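Local coordinates for protein D-psicose 3-epimerase (Agrobacterium tumefaciens, PDB 2HK0) that catalyses the C3 epimerisation of ketohexoses, interconverting D-fructose and D-psicose, probably with the help of a bound metal ion, at residues Ala188-Val193 / Gly222-His227. Residues are numbered along the deposited sequence; the frame is centred on the assembly and turned at random.
Sequences AFVKDV and GPLLGH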
ATOM      1  N   ALA A 188      16.309 -17.519  14.282  1.00 18.89           N
ATOM      2  CA  ALA A 188      16.522 -18.859  14.840  1.00 21.54           C
ATOM      3  C   ALA A 188      17.999 -19.207  14.727  1.00 21.88           C
ATOM      4  O   ALA A 188      18.599 -19.733  15.659  1.00 21.10           O
ATOM      5  CB  ALA A 188      15.674 -19.900  14.102  1.00 19.65           C
ATOM      6  N   PHE A 189      18.584 -18.890  13.581  1.00 19.92           N
ATOM      7  CA  PHE A 189      19.990 -19.170  13.350  1.00 20.35           C
ATOM      8  C   PHE A 189      20.866 -18.435  14.374  1.00 19.93           C
ATOM      9  O   PHE A 189      21.773 -19.022  14.955  1.00 19.03           O
ATOM     10  CB  PHE A 189      20.373 -18.746  11.926  1.00 18.24           C
ATOM     11  CG  PHE A 189      21.825 -18.939  11.600  1.00 18.87           C
ATOM     12  CD1 PHE A 189      22.767 -17.970  11.942  1.00 19.06           C
ATOM     13  CD2 PHE A 189      22.248 -20.082  10.936  1.00 18.76           C
ATOM     14  CE1 PHE A 189      24.120 -18.145  11.619  1.00 21.39           C
ATOM     15  CE2 PHE A 189      23.605 -20.274  10.605  1.00 20.04           C
ATOM     16  CZ  PHE A 189      24.538 -19.309  10.945  1.00 20.76           C
ATOM     17  N   VAL A 190      20.598 -17.144  14.564  1.00 18.91           N
ATOM     18  CA  VAL A 190      21.349 -16.330  15.503  1.00 18.88           C
ATOM     19  C   VAL A 190      21.216 -16.860  16.947  1.00 20.46           C
ATOM     20  O   VAL A 190      22.205 -16.912  17.694  1.00 18.63           O
ATOM     21  CB  VAL A 190      20.899 -14.849  15.386  1.00 19.65           C
ATOM     22  CG1 VAL A 190      21.418 -14.013  16.562  1.00 17.97           C
ATOM     23  CG2 VAL A 190      21.443 -14.278  14.077  1.00 18.51           C
ATOM     24  N   LYS A 191      20.013 -17.270  17.336  1.00 19.94           N
ATOM     25  CA  LYS A 191      19.824 -17.805  18.689  1.00 21.68           C
ATOM     26  C   LYS A 191      20.635 -19.092  18.867  1.00 22.66           C
ATOM     27  O   LYS A 191      21.195 -19.335  19.930  1.00 21.54           O
ATOM     28  CB  LYS A 191      18.345 -18.062  18.956  1.00 21.60           C
ATOM     29  CG  LYS A 191      17.565 -16.784  19.233  1.00 26.31           C
ATOM     30  CD  LYS A 191      16.083 -17.067  19.424  1.00 26.49           C
ATOM     31  CE  LYS A 191      15.320 -15.810  19.814  1.00 29.54           C
ATOM     32  NZ  LYS A 191      13.865 -16.132  20.015  1.00 32.82           N
ATOM     33  N   ASP A 192      20.688 -19.913  17.822  1.00 22.47           N
ATOM     34  CA  ASP A 192      21.468 -21.141  17.860  1.00 24.29           C
ATOM     35  C   ASP A 192      22.958 -20.854  17.986  1.00 24.67           C
ATOM     36  O   ASP A 192      23.693 -21.629  18.604  1.00 23.92           O
ATOM     37  CB  ASP A 192      21.263 -21.966  16.595  1.00 28.08           C
ATOM     38  CG  ASP A 192      20.163 -22.978  16.747  1.00 35.35           C
ATOM     39  OD1 ASP A 192      19.788 -23.261  17.909  1.00 38.55           O
ATOM     40  OD2 ASP A 192      19.678 -23.498  15.717  1.00 37.50           O
ATOM     41  N   VAL A 193      23.416 -19.767  17.377  1.00 20.65           N
ATOM     42  CA  VAL A 193      24.828 -19.459  17.479  1.00 20.20           C
ATOM     43  C   VAL A 193      25.149 -19.126  18.935  1.00 21.15           C
ATOM     44  O   VAL A 193      26.201 -19.507  19.439  1.00 19.61           O
ATOM     45  CB  VAL A 193      25.236 -18.285  16.562  1.00 18.18           C
ATOM     46  CG1 VAL A 193      26.617 -17.767  16.965  1.00 15.39           C
ATOM     47  CG2 VAL A 193      25.262 -18.765  15.093  1.00 16.54           C
ATOM     48  N   GLY A 222      13.635  -7.690  15.820  1.00 17.63           N
ATOM     49  CA  GLY A 222      13.674  -6.956  17.071  1.00 17.77           C
ATOM     50  C   GLY A 222      15.048  -6.581  17.597  1.00 20.12           C
ATOM     51  O   GLY A 222      15.855  -5.980  16.892  1.00 20.44           O
ATOM     52  N   PRO A 223      15.345  -6.936  18.850  1.00 21.01           N
ATOM     53  CA  PRO A 223      16.641  -6.617  19.456  1.00 20.74           C
ATOM     54  C   PRO A 223      17.838  -7.215  18.722  1.00 19.12           C
ATOM     55  O   PRO A 223      18.958  -6.749  18.901  1.00 20.75           O
ATOM     56  CB  PRO A 223      16.497  -7.168  20.881  1.00 21.36           C
ATOM     57  CG  PRO A 223      14.997  -7.111  21.120  1.00 24.57           C
ATOM     58  CD  PRO A 223      14.483  -7.652  19.812  1.00 22.84           C
ATOM     59  N   LEU A 224      17.611  -8.243  17.910  1.00 17.33           N
ATOM     60  CA  LEU A 224      18.705  -8.879  17.165  1.00 18.71           C
ATOM     61  C   LEU A 224      19.041  -8.215  15.821  1.00 18.78           C
ATOM     62  O   LEU A 224      19.985  -8.641  15.141  1.00 18.83           O
ATOM     63  CB  LEU A 224      18.401 -10.363  16.918  1.00 18.53           C
ATOM     64  CG  LEU A 224      18.375 -11.229  18.189  1.00 22.16           C
ATOM     65  CD1 LEU A 224      18.031 -12.678  17.834  1.00 23.10           C
ATOM     66  CD2 LEU A 224      19.729 -11.140  18.894  1.00 21.84           C
ATOM     67  N   LEU A 225      18.289  -7.184  15.434  1.00 17.32           N
ATOM     68  CA  LEU A 225      18.557  -6.517  14.158  1.00 17.45           C
ATOM     69  C   LEU A 225      19.826  -5.705  14.357  1.00 17.14           C
ATOM     70  O   LEU A 225      19.823  -4.735  15.120  1.00 16.32           O
ATOM     71  CB  LEU A 225      17.412  -5.568  13.773  1.00 17.27           C
ATOM     72  CG  LEU A 225      16.993  -5.405  12.294  1.00 19.90           C
ATOM     73  CD1 LEU A 225      16.662  -3.954  12.025  1.00 18.67           C
ATOM     74  CD2 LEU A 225      18.009  -5.897  11.348  1.00 15.64           C
ATOM     75  N   GLY A 226      20.897  -6.086  13.667  1.00 16.67           N
ATOM     76  CA  GLY A 226      22.151  -5.367  13.817  1.00 18.13           C
ATOM     77  C   GLY A 226      22.591  -4.523  12.633  1.00 18.75           C
ATOM     78  O   GLY A 226      23.456  -3.664  12.783  1.00 19.38           O
ATOM     79  N   HIS A 227      21.996  -4.755  11.463  1.00 19.22           N
ATOM     80  CA  HIS A 227      22.351  -4.018  10.248  1.00 18.32           C
ATOM     81  C   HIS A 227      21.141  -4.071   9.297  1.00 17.54           C
ATOM     82  O   HIS A 227      20.337  -5.005   9.359  1.00 19.53           O
ATOM     83  CB  HIS A 227      23.586  -4.668   9.609  1.00 18.32           C
ATOM     84  CG  HIS A 227      24.391  -3.740   8.754  1.00 18.58           C
ATOM     85  ND1 HIS A 227      24.678  -2.442   9.124  1.00 18.20           N
ATOM     86  CD2 HIS A 227      25.003  -3.935   7.559  1.00 19.56           C
ATOM     87  CE1 HIS A 227      25.429  -1.876   8.196  1.00 18.28           C
ATOM     88  NE2 HIS A 227      25.641  -2.760   7.234  1.00 21.82           N
TER
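Val190 and Leu224 meet tip to tip, methyl against methyl, where the end of helix 183-193 passes the short 3-10 turn that leads into strand 225-230. CG1 of Val190 lies 3.9 Å from CD1 of Leu224 and 4.1 Å from its CD2, so one valine methyl faces both ends of the leucine fork. Valine chi1 of 167° places CG1 opposite the backbone N and sends it out toward the leucine. This is the close part of the contact. On the barrel side Val190 also packs on Val200 of strand 198-203, whose backbone hydrogen-bonds with Leu224 and Gly226, so that strand lies next to both partners.

Outward the contact thins quickly. Lys191 offers only the aliphatic root of its side chain: its CG is 4.4 Å from Leu224 CD1, and the rest of the chain, extended from CB outward, runs past the side of the leucine and carries its ammonium group away from it. Val190 is buried and Lys191 lies at the surface, so the junction passes from interior to solvent across the leucine. Elsewhere on the helix, Phe189 and Val193 turn to helix 142-162 instead.

The turn is closed by a backbone hydrogen bond from Leu225 N to Gly222 O, 3.1 Å long, where the strand begins. Topologically the contact joins the helix after the fifth strand of the TIM barrel to the start of the seventh. With no hydrogen bond or salt bridge across it and just 116 Å² buried in all, cohesion between these segments rests on dispersion and on removing a few methyl groups from water.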